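Local atomic coordinates of ornithine carbamoyltransferase (Gloeobacter violaceus, PDB entry 3GD5), a protein that probably catalyses the reversible transfer of the carbamoyl group from carbamoyl phosphate to ornithine, yielding citrulline and phosphate in arginine biosynthesis. Residues A[14-19]-A[137-142]; A[26-31]-A[178-183]; A[108-113]-A[129-134]; A[165-170]-A[230-235]; A[172-177]-A[197-202]. All coordinates share one frame; numbering follows the deposited sequence.

Contact 1 of 5, residues A[14-19]-A[137-142]; sequences PDLLSL and HPCQVV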
# COMPACT_ATOMS: atom_id res chain seq x y z
N PRO A 14 -24.90 33.38 -0.45
CA PRO A 14 -24.13 32.73 -1.51
C PRO A 14 -23.90 31.23 -1.31
O PRO A 14 -23.99 30.45 -2.25
CB PRO A 14 -22.81 33.50 -1.50
CG PRO A 14 -23.23 34.86 -1.02
CD PRO A 14 -24.18 34.54 0.10
N ASP A 15 -23.61 30.84 -0.07
CA ASP A 15 -23.32 29.44 0.25
C ASP A 15 -24.29 28.75 1.21
O ASP A 15 -25.15 29.38 1.82
CB ASP A 15 -21.92 29.36 0.86
CG ASP A 15 -20.91 30.23 0.13
OD1 ASP A 15 -20.67 30.00 -1.07
OD2 ASP A 15 -20.36 31.15 0.76
N LEU A 16 -24.13 27.43 1.32
CA LEU A 16 -24.92 26.62 2.24
C LEU A 16 -23.89 25.74 2.93
O LEU A 16 -23.71 24.58 2.56
CB LEU A 16 -25.94 25.73 1.52
CG LEU A 16 -26.63 24.74 2.48
CD1 LEU A 16 -27.29 25.50 3.63
CD2 LEU A 16 -27.65 23.90 1.74
N LEU A 17 -23.21 26.33 3.91
CA LEU A 17 -22.16 25.66 4.69
C LEU A 17 -22.73 25.02 5.94
O LEU A 17 -22.26 23.97 6.39
CB LEU A 17 -21.11 26.68 5.11
CG LEU A 17 -20.02 27.05 4.11
CD1 LEU A 17 -20.59 27.09 2.71
CD2 LEU A 17 -19.39 28.37 4.51
N SER A 18 -23.74 25.69 6.49
CA SER A 18 -24.41 25.26 7.71
C SER A 18 -25.90 25.46 7.48
O SER A 18 -26.30 26.35 6.73
CB SER A 18 -23.94 26.14 8.88
OG SER A 18 -24.87 26.11 9.94
N LEU A 19 -26.72 24.64 8.11
CA LEU A 19 -28.16 24.79 7.94
C LEU A 19 -28.54 26.18 8.48
O LEU A 19 -29.55 26.75 8.09
CB LEU A 19 -28.92 23.70 8.70
CG LEU A 19 -30.35 23.48 8.20
CD1 LEU A 19 -30.35 23.05 6.73
CD2 LEU A 19 -31.02 22.42 9.03
N HIS A 137 -24.46 18.38 8.23
CA HIS A 137 -24.89 17.71 7.01
C HIS A 137 -26.23 18.33 6.63
O HIS A 137 -27.28 17.69 6.71
CB HIS A 137 -25.03 16.20 7.26
CG HIS A 137 -25.12 15.39 6.00
ND1 HIS A 137 -25.14 14.01 6.00
CD2 HIS A 137 -25.17 15.76 4.70
CE1 HIS A 137 -25.19 13.57 4.76
NE2 HIS A 137 -25.21 14.61 3.95
N PRO A 138 -26.21 19.60 6.22
CA PRO A 138 -27.38 20.40 5.82
C PRO A 138 -28.30 19.76 4.78
O PRO A 138 -29.52 19.69 4.98
CB PRO A 138 -26.75 21.68 5.28
CG PRO A 138 -25.51 21.80 6.09
CD PRO A 138 -24.98 20.40 6.09
N CYS A 139 -27.72 19.31 3.68
CA CYS A 139 -28.50 18.72 2.61
C CYS A 139 -29.27 17.50 3.04
O CYS A 139 -30.39 17.30 2.60
CB CYS A 139 -27.60 18.39 1.41
SG CYS A 139 -26.96 19.89 0.56
N GLN A 140 -28.69 16.69 3.92
CA GLN A 140 -29.38 15.50 4.41
C GLN A 140 -30.67 15.93 5.11
O GLN A 140 -31.76 15.41 4.82
CB GLN A 140 -28.50 14.74 5.40
CG GLN A 140 -29.19 13.55 6.08
CD GLN A 140 -29.60 12.48 5.10
OE1 GLN A 140 -28.78 11.99 4.31
NE2 GLN A 140 -30.88 12.09 5.14
N VAL A 141 -30.54 16.89 6.01
CA VAL A 141 -31.68 17.38 6.77
C VAL A 141 -32.77 18.01 5.92
O VAL A 141 -33.95 17.81 6.21
CB VAL A 141 -31.21 18.37 7.87
CG1 VAL A 141 -32.41 19.12 8.49
CG2 VAL A 141 -30.46 17.60 8.95
N VAL A 142 -32.41 18.76 4.87
CA VAL A 142 -33.44 19.36 4.03
C VAL A 142 -34.23 18.24 3.36
O VAL A 142 -35.42 18.37 3.07
CB VAL A 142 -32.84 20.32 2.95
CG1 VAL A 142 -31.89 21.33 3.60
CG2 VAL A 142 -32.12 19.54 1.88
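The ring of Pro138, at the first turn of helix 138-152, is the bump that the irregular chain 14-19 curves around. Its CG lies 3.7 Å from Leu19 N and 3.9 Å from Leu17 O, so the rigid ring rests on backbone as much as on side chains. Proline fits this spot because the opening residue of a helix needs no N-H for a bond inside it. Leu16 and Leu19 both reach the ring's CB: Leu16 slides past with its CG 4.1 Å away, and carries CD2 on toward Cys139 SG. Leu19 supplies the second bump. With its CG anti to the backbone N (chi1 -160°), it spreads its two methyls over the next turn of the helix. CD2 meets Val141 CG1 at 3.6 Å, crossing obliquely, while CD1 lies 3.9 Å from Val142 CG1. The forked leucine thus straddles two beta-branched neighbours whose short, stiff side chains give the hollow fixed walls. The arrangement is apolar docking of an N-terminal loop on a helix start whose residues His137 to Gln140 bind carbamoyl phosphate by similarity. Beyond it, Leu16 makes backbone hydrogen bonds to Val128 and Asn130 along strand 128-130, Leu17 packs on helix 114-124, Val141 on helix 168-180, and Val142 on Ala303 of helix 293-312.

Contact 2 of 5, residues A[26-31]-A[178-183]; sequences QLHALL and AKVGMS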
# COMPACT_ATOMS: atom_id res chain seq x y z
N GLN A 26 -35.93 31.33 4.53
CA GLN A 26 -35.19 30.75 3.43
C GLN A 26 -35.34 29.23 3.39
O GLN A 26 -35.41 28.63 2.31
CB GLN A 26 -33.73 31.17 3.56
CG GLN A 26 -33.59 32.69 3.61
CD GLN A 26 -32.18 33.17 3.88
OE1 GLN A 26 -31.59 32.82 4.91
NE2 GLN A 26 -31.64 33.97 2.97
N LEU A 27 -35.44 28.60 4.56
CA LEU A 27 -35.58 27.16 4.62
C LEU A 27 -36.90 26.72 3.99
O LEU A 27 -36.93 25.74 3.23
CB LEU A 27 -35.51 26.68 6.07
CG LEU A 27 -35.62 25.16 6.28
CD1 LEU A 27 -34.62 24.43 5.39
CD2 LEU A 27 -35.40 24.83 7.76
N HIS A 28 -37.98 27.43 4.29
CA HIS A 28 -39.29 27.09 3.74
C HIS A 28 -39.31 27.25 2.22
O HIS A 28 -39.82 26.39 1.50
CB HIS A 28 -40.39 27.95 4.36
CG HIS A 28 -40.72 27.57 5.77
ND1 HIS A 28 -40.17 28.20 6.87
CD2 HIS A 28 -41.51 26.59 6.27
CE1 HIS A 28 -40.61 27.62 7.98
NE2 HIS A 28 -41.42 26.64 7.64
N ALA A 29 -38.74 28.35 1.73
CA ALA A 29 -38.69 28.59 0.30
C ALA A 29 -37.99 27.40 -0.38
O ALA A 29 -38.48 26.84 -1.36
CB ALA A 29 -37.94 29.88 0.01
N LEU A 30 -36.84 27.03 0.18
CA LEU A 30 -36.05 25.92 -0.33
C LEU A 30 -36.91 24.66 -0.38
O LEU A 30 -37.00 24.00 -1.42
CB LEU A 30 -34.84 25.69 0.57
CG LEU A 30 -33.78 24.74 0.04
CD1 LEU A 30 -33.23 25.28 -1.28
CD2 LEU A 30 -32.67 24.61 1.07
N LEU A 31 -37.55 24.35 0.74
CA LEU A 31 -38.42 23.18 0.84
C LEU A 31 -39.55 23.23 -0.18
O LEU A 31 -39.93 22.21 -0.77
CB LEU A 31 -38.99 23.06 2.26
CG LEU A 31 -37.99 22.72 3.37
CD1 LEU A 31 -38.68 22.76 4.73
CD2 LEU A 31 -37.40 21.34 3.12
N ALA A 178 -35.98 23.04 14.73
CA ALA A 178 -36.33 24.31 15.35
C ALA A 178 -36.84 25.30 14.31
O ALA A 178 -37.90 25.91 14.49
CB ALA A 178 -35.13 24.89 16.07
N LYS A 179 -36.09 25.45 13.22
CA LYS A 179 -36.46 26.39 12.16
C LYS A 179 -37.84 26.21 11.52
O LYS A 179 -38.39 27.17 10.98
CB LYS A 179 -35.39 26.40 11.07
CG LYS A 179 -34.09 27.09 11.47
CD LYS A 179 -33.16 27.20 10.28
CE LYS A 179 -31.94 28.05 10.61
NZ LYS A 179 -31.11 27.42 11.66
N VAL A 180 -38.39 25.00 11.55
CA VAL A 180 -39.71 24.79 10.96
C VAL A 180 -40.78 24.63 12.04
O VAL A 180 -41.94 24.35 11.74
CB VAL A 180 -39.75 23.55 10.03
CG1 VAL A 180 -38.92 23.80 8.78
CG2 VAL A 180 -39.26 22.31 10.77
N GLY A 181 -40.37 24.80 13.30
CA GLY A 181 -41.30 24.69 14.40
C GLY A 181 -41.54 23.26 14.85
O GLY A 181 -42.54 22.97 15.51
N MET A 182 -40.63 22.37 14.49
CA MET A 182 -40.76 20.97 14.88
C MET A 182 -39.96 20.76 16.16
O MET A 182 -38.79 21.15 16.23
CB MET A 182 -40.23 20.06 13.77
CG MET A 182 -40.43 18.57 14.03
SD MET A 182 -39.74 17.48 12.74
CE MET A 182 -40.74 17.87 11.39
N SER A 183 -40.59 20.17 17.16
CA SER A 183 -39.91 19.90 18.42
C SER A 183 -38.94 18.75 18.23
O SER A 183 -39.22 17.80 17.50
CB SER A 183 -40.92 19.55 19.52
OG SER A 183 -41.68 20.68 19.91
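Helix 24-39, from the carbamoyl-phosphate-binding domain, meets the C-terminal end of helix 168-180 from the ornithine-binding domain, where the chain leaves the helix through a Schellman motif. The contact therefore joins the two halves of the carbamoyltransferase fold. Its apolar part gathers round one methyl, Val180 CG1. Leu27, its CG anti to the backbone N (chi1 -179°), brings CD2 to 3.8 Å from that methyl, and Leu31 CD1 reaches it at 4.2 Å from the next turn; both leucines cross the valine at about a right angle. Leu27 CD2 also lies 3.7 Å from Lys179 CB, so the lysine contributes the hydrocarbon root of its chain, which a buried position can accept because the charge is led away. That charge, at NZ, forms a salt bridge with Asp20.

His28 adds contacts of a mixed kind. Its ring approaches obliquely, NE2 lying 4.0 Å from Val180 CG1 and CE1 3.8 Å from Lys179 O, both van der Waals contacts. ND1 is hydrogen-bonded to Glu24 O one turn back, which fixes the rotation of the ring and leaves its other end against the valine.

Backbone bonds close the Schellman motif. Gly181 N donates to Ala178 O at 3.0 Å. At the positive phi of Gly181, 83°, a CB would press on the carbonyl O of Val180, so glycine is the natural residue here; the wider bond of the motif runs from Met182 N to Cys177 O, 3.0 Å long.

Contact 3 of 5, residues A[108-113]-A[129-134]; sequences AIRTFA and INALTD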
# COMPACT_ATOMS: atom_id res chain seq x y z
N ALA A 108 -19.67 21.41 -4.52
CA ALA A 108 -20.34 20.64 -3.50
C ALA A 108 -19.14 19.94 -2.88
O ALA A 108 -18.47 19.14 -3.55
CB ALA A 108 -21.27 19.63 -4.13
N ILE A 109 -18.84 20.25 -1.62
CA ILE A 109 -17.67 19.65 -1.00
C ILE A 109 -17.80 18.94 0.34
O ILE A 109 -18.53 19.36 1.24
CB ILE A 109 -16.50 20.67 -0.94
CG1 ILE A 109 -15.84 20.64 0.43
CG2 ILE A 109 -16.97 22.06 -1.33
CD1 ILE A 109 -14.66 21.55 0.53
N ARG A 110 -17.03 17.85 0.44
CA ARG A 110 -16.96 17.00 1.62
C ARG A 110 -15.60 17.10 2.29
O ARG A 110 -14.61 16.62 1.74
CB ARG A 110 -17.16 15.54 1.23
CG ARG A 110 -18.54 14.99 1.43
CD ARG A 110 -18.41 13.55 1.89
NE ARG A 110 -17.66 13.48 3.14
CZ ARG A 110 -17.45 12.37 3.84
NH1 ARG A 110 -17.94 11.21 3.42
NH2 ARG A 110 -16.78 12.44 4.98
N THR A 111 -15.54 17.73 3.46
CA THR A 111 -14.28 17.82 4.20
C THR A 111 -14.56 17.28 5.58
O THR A 111 -15.68 16.86 5.87
CB THR A 111 -13.76 19.26 4.35
OG1 THR A 111 -14.74 20.06 5.01
CG2 THR A 111 -13.44 19.87 3.00
N PHE A 112 -13.55 17.30 6.44
CA PHE A 112 -13.71 16.83 7.80
C PHE A 112 -13.95 18.04 8.70
O PHE A 112 -14.88 18.07 9.50
CB PHE A 112 -12.46 16.07 8.25
CG PHE A 112 -12.15 14.87 7.40
CD1 PHE A 112 -13.01 13.78 7.39
CD2 PHE A 112 -11.04 14.86 6.57
CE1 PHE A 112 -12.77 12.68 6.57
CE2 PHE A 112 -10.78 13.77 5.74
CZ PHE A 112 -11.65 12.67 5.74
N ALA A 113 -13.12 19.06 8.54
CA ALA A 113 -13.26 20.26 9.35
C ALA A 113 -14.13 21.31 8.65
O ALA A 113 -13.94 21.61 7.47
CB ALA A 113 -11.89 20.83 9.67
N ILE A 129 -21.31 24.47 -1.43
CA ILE A 129 -22.30 23.71 -0.69
C ILE A 129 -21.62 22.66 0.17
O ILE A 129 -20.71 21.97 -0.28
CB ILE A 129 -23.27 23.01 -1.65
CG1 ILE A 129 -23.97 24.05 -2.53
CG2 ILE A 129 -24.28 22.18 -0.87
CD1 ILE A 129 -24.61 23.46 -3.77
N ASN A 130 -22.08 22.54 1.41
CA ASN A 130 -21.53 21.55 2.32
C ASN A 130 -22.15 20.20 1.99
O ASN A 130 -23.33 19.97 2.25
CB ASN A 130 -21.87 21.93 3.78
CG ASN A 130 -21.46 20.87 4.77
OD1 ASN A 130 -21.05 19.77 4.39
ND2 ASN A 130 -21.57 21.17 6.06
N ALA A 131 -21.34 19.31 1.40
CA ALA A 131 -21.80 17.98 1.03
C ALA A 131 -21.79 17.11 2.28
O ALA A 131 -22.55 16.14 2.38
CB ALA A 131 -20.88 17.39 -0.02
N LEU A 132 -20.93 17.47 3.23
CA LEU A 132 -20.81 16.77 4.50
C LEU A 132 -19.50 17.15 5.19
O LEU A 132 -18.45 17.20 4.56
CB LEU A 132 -20.85 15.25 4.28
CG LEU A 132 -21.36 14.37 5.43
CD1 LEU A 132 -21.24 12.90 5.05
CD2 LEU A 132 -20.57 14.65 6.69
N THR A 133 -19.58 17.43 6.49
CA THR A 133 -18.38 17.73 7.28
C THR A 133 -18.55 17.03 8.61
O THR A 133 -19.61 16.46 8.91
CB THR A 133 -18.16 19.26 7.55
OG1 THR A 133 -19.21 19.76 8.39
CG2 THR A 133 -18.12 20.06 6.24
N ASP A 134 -17.51 17.05 9.43
CA ASP A 134 -17.60 16.42 10.74
C ASP A 134 -18.62 17.15 11.61
O ASP A 134 -19.18 16.57 12.53
CB ASP A 134 -16.23 16.43 11.43
CG ASP A 134 -15.26 15.40 10.84
OD1 ASP A 134 -14.05 15.53 11.08
OD2 ASP A 134 -15.72 14.46 10.15
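Ile109 lends both sides of its peptide backbone to the neighbouring parallel strand. Its N donates to Ile129 O at 2.9 Å, almost straight (171°) and nearly along the C=O axis, and its O accepts from Ala131 N at 2.8 Å, the donor standing well above the carbonyl plane. That tilt accompanies a beta bulge: Ile109 pairs with Asn130 but Arg110 with Leu132, leaving Ala131 as the extra residue. Its CB lies 3.3 Å from Ile109 O, a close approach that the short alanine suits. Past the bulge the pairing passes through a weak bond from Thr111 N to Leu132 O, with Thr133 CA aiming its hydrogen at Thr111 O (3.2 Å, 174°), and picks up again where Asp134 N donates to Phe112 O (2.8 Å).

Arg110 and Leu132 share a face, side by side and pointing the same way. Arg110 CG touches the CB atoms of both Ala131 and Leu132, and Leu132 CD1 sits 3.9 Å above the centre of the guanidinium plane. An alanine in place of the arginine would remove the guanidinium and the stem beside Leu132, and would probably loosen this face and, if the role by similarity holds, cost a substrate-binding group. This is a beta-alpha-beta unit, strands 106-110 and 128-130 joined through helix 114-124, with Arg110 at the C-terminal edge of the sheet, where by similarity it binds carbamoyl phosphate.

Contact 4 of 5, residues A[165-170]-A[230-235]; sequences DGNNVA and YTDVWT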
# COMPACT_ATOMS: atom_id res chain seq x y z
N ASP A 165 -25.61 8.87 18.35
CA ASP A 165 -24.48 9.77 18.57
C ASP A 165 -24.79 11.19 18.11
O ASP A 165 -25.27 11.40 17.00
CB ASP A 165 -23.25 9.22 17.85
CG ASP A 165 -22.10 10.21 17.81
OD1 ASP A 165 -21.92 10.99 18.77
OD2 ASP A 165 -21.35 10.19 16.81
N GLY A 166 -24.53 12.17 18.98
CA GLY A 166 -24.77 13.56 18.63
C GLY A 166 -23.72 13.99 17.63
O GLY A 166 -22.68 14.56 18.00
N ASN A 167 -23.99 13.72 16.36
CA ASN A 167 -23.06 14.01 15.28
C ASN A 167 -23.50 15.13 14.35
O ASN A 167 -24.37 15.93 14.67
CB ASN A 167 -22.86 12.75 14.45
CG ASN A 167 -24.18 12.16 13.97
OD1 ASN A 167 -25.22 12.83 13.99
ND2 ASN A 167 -24.15 10.90 13.54
N ASN A 168 -22.90 15.15 13.16
CA ASN A 168 -23.21 16.16 12.16
C ASN A 168 -24.69 16.23 11.79
O ASN A 168 -25.22 17.33 11.67
CB ASN A 168 -22.36 15.97 10.89
CG ASN A 168 -22.18 14.50 10.49
OD1 ASN A 168 -23.03 13.64 10.79
ND2 ASN A 168 -21.08 14.21 9.79
N VAL A 169 -25.36 15.10 11.62
CA VAL A 169 -26.77 15.14 11.24
C VAL A 169 -27.65 15.58 12.42
O VAL A 169 -28.64 16.27 12.23
CB VAL A 169 -27.28 13.78 10.68
CG1 VAL A 169 -26.26 13.21 9.71
CG2 VAL A 169 -27.56 12.80 11.79
N ALA A 170 -27.28 15.16 13.62
CA ALA A 170 -28.01 15.55 14.81
C ALA A 170 -27.97 17.08 14.86
O ALA A 170 -28.99 17.73 15.06
CB ALA A 170 -27.36 14.97 16.06
N TYR A 230 -35.49 9.02 14.64
CA TYR A 230 -34.35 9.17 13.75
C TYR A 230 -33.07 8.65 14.37
O TYR A 230 -32.81 8.86 15.56
CB TYR A 230 -34.18 10.66 13.42
CG TYR A 230 -33.36 10.97 12.19
CD1 TYR A 230 -31.99 10.67 12.13
CD2 TYR A 230 -33.94 11.61 11.10
CE1 TYR A 230 -31.24 11.01 11.00
CE2 TYR A 230 -33.20 11.94 9.98
CZ TYR A 230 -31.85 11.64 9.93
OH TYR A 230 -31.14 11.95 8.78
N THR A 231 -32.27 7.96 13.57
CA THR A 231 -31.00 7.46 14.06
C THR A 231 -29.98 7.40 12.94
O THR A 231 -30.32 7.58 11.76
CB THR A 231 -31.14 6.07 14.71
OG1 THR A 231 -29.94 5.78 15.44
CG2 THR A 231 -31.38 5.00 13.65
N ASP A 232 -28.74 7.15 13.31
CA ASP A 232 -27.63 7.10 12.37
C ASP A 232 -26.63 6.13 12.95
O ASP A 232 -26.80 5.67 14.08
CB ASP A 232 -27.03 8.51 12.26
CG ASP A 232 -25.99 8.63 11.17
OD1 ASP A 232 -25.71 7.64 10.46
OD2 ASP A 232 -25.44 9.75 11.02
N VAL A 233 -25.58 5.81 12.20
CA VAL A 233 -24.56 4.89 12.69
C VAL A 233 -23.88 5.41 13.95
O VAL A 233 -23.70 6.62 14.11
CB VAL A 233 -23.50 4.62 11.60
CG1 VAL A 233 -22.28 3.96 12.23
CG2 VAL A 233 -24.09 3.72 10.51
N TRP A 234 -23.51 4.51 14.85
CA TRP A 234 -22.83 4.89 16.08
C TRP A 234 -21.47 5.52 15.78
O TRP A 234 -20.89 5.31 14.71
CB TRP A 234 -22.65 3.68 17.02
CG TRP A 234 -23.95 3.07 17.50
CD1 TRP A 234 -25.16 3.69 17.63
CD2 TRP A 234 -24.14 1.73 17.97
NE1 TRP A 234 -26.09 2.82 18.14
CE2 TRP A 234 -25.50 1.61 18.37
CE3 TRP A 234 -23.30 0.61 18.10
CZ2 TRP A 234 -26.03 0.42 18.88
CZ3 TRP A 234 -23.84 -0.58 18.62
CH2 TRP A 234 -25.19 -0.66 19.00
N THR A 235 -20.95 6.27 16.75
CA THR A 235 -19.67 6.94 16.62
C THR A 235 -18.58 6.06 16.00
O THR A 235 -18.46 4.88 16.33
CB THR A 235 -19.19 7.45 17.99
OG1 THR A 235 -18.08 8.33 17.81
CG2 THR A 235 -18.75 6.27 18.87
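Two planar groups face each other obliquely: the amide of Asn167 and the carboxylate of Asp232, their planes 57° apart. Asn167 ND2 gives Asp232 OD2 a weak, bent hydrogen bond of 3.1 Å, while the other end of the amide turns back to the helix. The CG of Asn167 occupies the crowded position between backbone N and carbonyl carbon (chi1 54°), which lets OD1 cap the helix as N-cap: Ala170 N donates to it at 3.1 Å and 162°, and Val169 N adds a weak bond. Asparagine suits the place, since one amide both caps and donates. A leucine here would lose the capping acceptor and the donor to Asp232, and would probably loosen the helix start and the carboxylate's placement.

Val169 packs beside this pair, both its CG1 and CG2 lying 3.8 Å from Asp232 OD2, with CG2 also 4.2 Å from Tyr230 CE1, oblique to that ring. The far oxygen, Asp232 OD1, accepts from Val233 N from above the carboxylate plane. Asp165 crosses Thr235 obliquely, its OD2 3.7 Å from Thr235 CB, while OD1 is hydrogen-bonded to His245 of the second subunit. The helix start and the loop after strand 228-231 contribute Asn168 and Asp232 to what is, by similarity, the ornithine site, which Ser236 and Met237 would complete.

Contact 5 of 5, residues A[172-177]-A[197-202]; sequences SLLLGC and AVSARA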
# COMPACT_ATOMS: atom_id res chain seq x y z
N SER A 172 -27.51 19.25 12.43
CA SER A 172 -28.34 19.84 11.40
C SER A 172 -29.82 19.62 11.68
O SER A 172 -30.65 20.44 11.28
CB SER A 172 -27.97 19.28 10.02
OG SER A 172 -26.70 19.77 9.61
N LEU A 173 -30.16 18.52 12.34
CA LEU A 173 -31.56 18.25 12.67
C LEU A 173 -32.02 19.25 13.72
O LEU A 173 -33.16 19.71 13.69
CB LEU A 173 -31.74 16.81 13.19
CG LEU A 173 -31.78 15.70 12.14
CD1 LEU A 173 -31.71 14.34 12.82
CD2 LEU A 173 -33.05 15.81 11.33
N LEU A 174 -31.13 19.57 14.65
CA LEU A 174 -31.42 20.53 15.71
C LEU A 174 -31.76 21.89 15.11
O LEU A 174 -32.81 22.47 15.42
CB LEU A 174 -30.22 20.65 16.67
CG LEU A 174 -29.99 19.46 17.60
CD1 LEU A 174 -28.75 19.66 18.45
CD2 LEU A 174 -31.22 19.26 18.48
N LEU A 175 -30.89 22.39 14.24
CA LEU A 175 -31.12 23.68 13.60
C LEU A 175 -32.32 23.64 12.68
O LEU A 175 -33.12 24.58 12.63
CB LEU A 175 -29.90 24.10 12.80
CG LEU A 175 -28.59 24.31 13.54
CD1 LEU A 175 -27.49 24.54 12.52
CD2 LEU A 175 -28.70 25.50 14.52
N GLY A 176 -32.45 22.53 11.94
CA GLY A 176 -33.55 22.38 11.00
C GLY A 176 -34.92 22.23 11.62
O GLY A 176 -35.87 22.89 11.20
N CYS A 177 -35.04 21.35 12.61
CA CYS A 177 -36.31 21.13 13.27
C CYS A 177 -36.80 22.45 13.86
O CYS A 177 -37.87 22.93 13.53
CB CYS A 177 -36.17 20.06 14.36
SG CYS A 177 -36.04 18.38 13.67
N ALA A 197 -22.97 24.32 21.60
CA ALA A 197 -23.17 25.58 20.89
C ALA A 197 -24.32 25.46 19.90
O ALA A 197 -25.08 26.41 19.71
CB ALA A 197 -21.89 25.98 20.16
N VAL A 198 -24.47 24.30 19.26
CA VAL A 198 -25.58 24.16 18.30
C VAL A 198 -26.90 23.95 19.04
O VAL A 198 -27.95 24.40 18.59
CB VAL A 198 -25.34 23.00 17.30
CG1 VAL A 198 -23.92 23.10 16.72
CG2 VAL A 198 -25.57 21.66 17.97
N SER A 199 -26.85 23.28 20.19
CA SER A 199 -28.04 23.05 20.99
C SER A 199 -28.56 24.40 21.46
O SER A 199 -29.76 24.65 21.45
CB SER A 199 -27.72 22.17 22.20
OG SER A 199 -27.50 20.83 21.82
N ALA A 200 -27.64 25.26 21.88
CA ALA A 200 -27.98 26.59 22.36
C ALA A 200 -28.60 27.40 21.22
O ALA A 200 -29.63 28.06 21.41
CB ALA A 200 -26.74 27.30 22.88
N ARG A 201 -27.96 27.36 20.06
CA ARG A 201 -28.43 28.08 18.88
C ARG A 201 -29.76 27.51 18.38
O ARG A 201 -30.56 28.23 17.78
CB ARG A 201 -27.38 28.01 17.77
CG ARG A 201 -27.86 28.49 16.40
CD ARG A 201 -28.43 29.90 16.45
NE ARG A 201 -28.93 30.33 15.15
CZ ARG A 201 -29.69 31.40 14.96
NH1 ARG A 201 -30.10 31.72 13.74
NH2 ARG A 201 -30.07 32.14 15.99
N ALA A 202 -29.98 26.22 18.61
CA ALA A 202 -31.22 25.59 18.19
C ALA A 202 -32.36 26.04 19.10
O ALA A 202 -33.46 26.32 18.64
CB ALA A 202 -31.08 24.06 18.24
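Helices 168-180 and 196-209 run side by side in the same direction, the axes of segments 172-177 and 197-202 being only 8° from parallel and 8.7 Å apart at their closest. Leu175 and Ala202 hold the nearest CA pair. The small Ala202 suits so close an approach: its CB fits against the backbone of the first helix, 3.7 Å from Leu174 O, and also 3.9 Å from Leu174 CB.

The two leucines then splay to either side of this alanine. Leu174, its CG anti to the carbonyl carbon, extends CD1 between two residues of the other helix, 3.8 Å from Val198 CG2 and 3.8 Å from Ser199 OG, meeting the valine at about a right angle. Leucine suits this place because its length spans the distance to the second helix, while the compact Val198 gives it a wall. On the other flank Leu175 lays CD2 on the hydrocarbon part of Arg201, 3.6 Å from Arg201 CG. The bend of that arginine at chi2 (55°) carries the head onward, and NE forms a salt bridge with Asp20, so one residue offers hydrocarbon to Leu175 and charge to Asp20.

Both helices belong to successive beta-alpha-beta units of the Rossmann-like ornithine-binding half and lie on one face of its parallel sheet. Leu174 also packs on Ile184 of strand 183-187, while Ser172 and Leu173 turn to helix 138-152.

Contact 1 lies centrally: its centre is 10 Å from that of contact 3 and 12 Å from those of contacts 2 and 5. Helix 168-180 threads contacts 4, 5 and 2 in order from its N-terminus, and its polar ties to the carbamoyl-phosphate half include Asn168 ND2 to Thr133 O (2.8 Å), joining contacts 4 and 3, and Ser172 OG to His137 N (3.0 Å), joining contacts 5 and 1. Asp20 pairs with both Lys179 of contact 2 and Arg201 of contact 5. By similarity, His137 to Gln140 and Arg110 bind carbamoyl phosphate, and Asn168 and Asp232 ornithine, so contacts 1, 3 and 4 border the active-site cleft. In contact 2 the Leu27 side chain is about 8 Å from that of Pro138.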